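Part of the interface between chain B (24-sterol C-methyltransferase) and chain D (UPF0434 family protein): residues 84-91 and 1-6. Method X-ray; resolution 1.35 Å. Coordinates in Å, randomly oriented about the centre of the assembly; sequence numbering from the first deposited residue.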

# COMPACT_ATOMS: atom_id res chain seq x y z
N THR B 84 -8.88 27.86 -0.86
CA THR B 84 -7.50 28.09 -1.28
C THR B 84 -7.41 28.02 -2.79
O THR B 84 -8.18 27.29 -3.42
CB THR B 84 -6.52 27.05 -0.67
OG1 THR B 84 -5.20 27.26 -1.21
CG2 THR B 84 -6.93 25.61 -0.96
N ASP B 85 -6.46 28.76 -3.37
CA ASP B 85 -6.19 28.69 -4.79
C ASP B 85 -5.11 27.64 -5.10
O ASP B 85 -4.84 27.40 -6.28
CB ASP B 85 -5.85 30.07 -5.34
CG ASP B 85 -7.06 30.97 -5.42
OD1 ASP B 85 -8.14 30.49 -5.86
OD2 ASP B 85 -6.94 32.17 -5.10
N ASP B 86 -4.52 27.00 -4.06
CA ASP B 86 -3.51 25.94 -4.29
C ASP B 86 -4.19 24.66 -4.83
O ASP B 86 -3.53 23.77 -5.40
CB ASP B 86 -2.70 25.66 -3.01
CG ASP B 86 -1.77 26.80 -2.59
OD1 ASP B 86 -1.09 27.37 -3.47
OD2 ASP B 86 -1.67 27.06 -1.38
N LEU B 87 -5.52 24.57 -4.64
CA LEU B 87 -6.33 23.46 -5.15
C LEU B 87 -7.17 24.05 -6.25
O LEU B 87 -7.93 25.00 -6.02
CB LEU B 87 -7.19 22.82 -4.04
CG LEU B 87 -6.46 22.33 -2.80
CD1 LEU B 87 -7.44 21.81 -1.72
CD2 LEU B 87 -5.40 21.26 -3.13
N SER B 88 -7.03 23.53 -7.45
CA SER B 88 -7.74 24.04 -8.61
C SER B 88 -8.60 22.95 -9.20
O SER B 88 -8.43 21.77 -8.88
CB SER B 88 -6.75 24.50 -9.67
OG SER B 88 -5.97 23.40 -10.14
N PHE B 89 -9.55 23.38 -10.03
CA PHE B 89 -10.53 22.50 -10.66
C PHE B 89 -10.64 22.75 -12.14
O PHE B 89 -10.43 23.87 -12.62
CB PHE B 89 -11.90 22.66 -9.95
CG PHE B 89 -11.80 22.28 -8.49
CD1 PHE B 89 -11.81 20.94 -8.11
CD2 PHE B 89 -11.56 23.25 -7.52
CE1 PHE B 89 -11.62 20.58 -6.77
CE2 PHE B 89 -11.38 22.89 -6.17
CZ PHE B 89 -11.42 21.56 -5.80
N LEU B 90 -10.91 21.69 -12.89
CA LEU B 90 -10.98 21.77 -14.35
C LEU B 90 -11.95 20.74 -14.89
O LEU B 90 -12.21 19.69 -14.25
CB LEU B 90 -9.58 21.57 -14.99
CG LEU B 90 -8.93 20.17 -14.81
CD1 LEU B 90 -8.08 19.82 -16.00
CD2 LEU B 90 -8.06 20.09 -13.54
N VAL B 91 -12.51 21.05 -16.05
CA VAL B 91 -13.36 20.11 -16.76
C VAL B 91 -12.43 19.28 -17.64
O VAL B 91 -11.60 19.81 -18.38
CB VAL B 91 -14.47 20.82 -17.61
CG1 VAL B 91 -15.51 19.82 -18.13
CG2 VAL B 91 -15.18 21.90 -16.77
N MET D 1 -8.29 29.58 -11.72
CA MET D 1 -7.10 28.76 -11.55
C MET D 1 -5.85 29.64 -11.48
O MET D 1 -5.68 30.55 -12.30
CB MET D 1 -6.97 27.68 -12.65
CG MET D 1 -5.76 26.76 -12.44
SD MET D 1 -5.50 25.57 -13.79
CE MET D 1 -6.64 24.20 -13.27
N LYS D 2 -4.97 29.33 -10.52
CA LYS D 2 -3.69 29.99 -10.31
C LYS D 2 -2.87 29.77 -11.58
O LYS D 2 -2.75 28.63 -12.09
CB LYS D 2 -2.98 29.34 -9.10
CG LYS D 2 -2.37 30.28 -8.08
CD LYS D 2 -1.77 29.44 -6.95
CE LYS D 2 -1.24 30.26 -5.79
NZ LYS D 2 0.18 30.65 -5.99
N GLU D 3 -2.30 30.86 -12.12
CA GLU D 3 -1.51 30.79 -13.34
C GLU D 3 -0.37 29.78 -13.22
O GLU D 3 -0.08 29.07 -14.18
CB GLU D 3 -0.98 32.17 -13.75
CG GLU D 3 -0.22 32.16 -15.06
CD GLU D 3 0.23 33.50 -15.61
OE1 GLU D 3 -0.25 34.55 -15.12
OE2 GLU D 3 1.04 33.50 -16.56
N SER D 4 0.30 29.73 -12.03
CA SER D 4 1.43 28.84 -11.81
C SER D 4 1.06 27.36 -11.91
O SER D 4 1.92 26.53 -12.26
CB SER D 4 2.08 29.12 -10.46
OG SER D 4 1.17 28.93 -9.39
N LEU D 5 -0.21 27.02 -11.63
CA LEU D 5 -0.69 25.64 -11.70
C LEU D 5 -0.82 25.21 -13.14
O LEU D 5 -0.85 24.02 -13.41
CB LEU D 5 -2.07 25.51 -11.02
CG LEU D 5 -2.09 25.69 -9.50
CD1 LEU D 5 -3.49 25.61 -8.96
CD2 LEU D 5 -1.28 24.61 -8.82
N MET D 6 -0.87 26.17 -14.08
CA MET D 6 -1.04 25.79 -15.47
C MET D 6 0.22 25.25 -16.15
O MET D 6 0.15 24.77 -17.27
CB MET D 6 -1.62 26.98 -16.27
CG MET D 6 -2.91 27.45 -15.72
SD MET D 6 -3.48 28.92 -16.60
CE MET D 6 -4.98 29.17 -15.78
O HOH W 1 -6.21 27.83 -8.55

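Thr84(B) lies out of reach of the chain D stretch, but it bonds within its own loop. Its OG1 accepts a hydrogen bond from Asp86(B) N at 2.9 Å, nearly straight at 166°.

Asp85(B) makes a water-mediated link through its backbone O. Its O accepts a hydrogen bond from water 1 at 2.7 Å, and the same water accepts one from Lys2(D) N at 2.8 Å. No direct hydrogen bond joins the two stretches. Asp85(B) O also packs against Leu5(D) CD1 at 3.5 Å and Lys2(D) CD at 3.7 Å.

The CA-to-CB bond of Asp86(B) points away, yet its carboxylate comes back near Lys2(D). Asp86(B) OD1 lies 4.3 Å from Lys2(D) NZ. The opposite charges can attract, but the distance is too long for a salt bridge.

Leu87(B) begins the strand and points away. Ser88(B) points toward the chain D stretch and touches two of its side chains. Its OG is 3.3 Å from Met1(D) CE, and its CB is 3.5 Å from Leu5(D) CD1. Both are van der Waals contacts; OG is hydrogen-bonded elsewhere in the structure.

Phe89(B) points away and contributes backbone, with O 3.9 Å from Met1(D) CE. Leu90(B) CB meets the same methyl, Met1(D) CE, at 4.3 Å, a looser apolar contact. Val91(B) is out of reach.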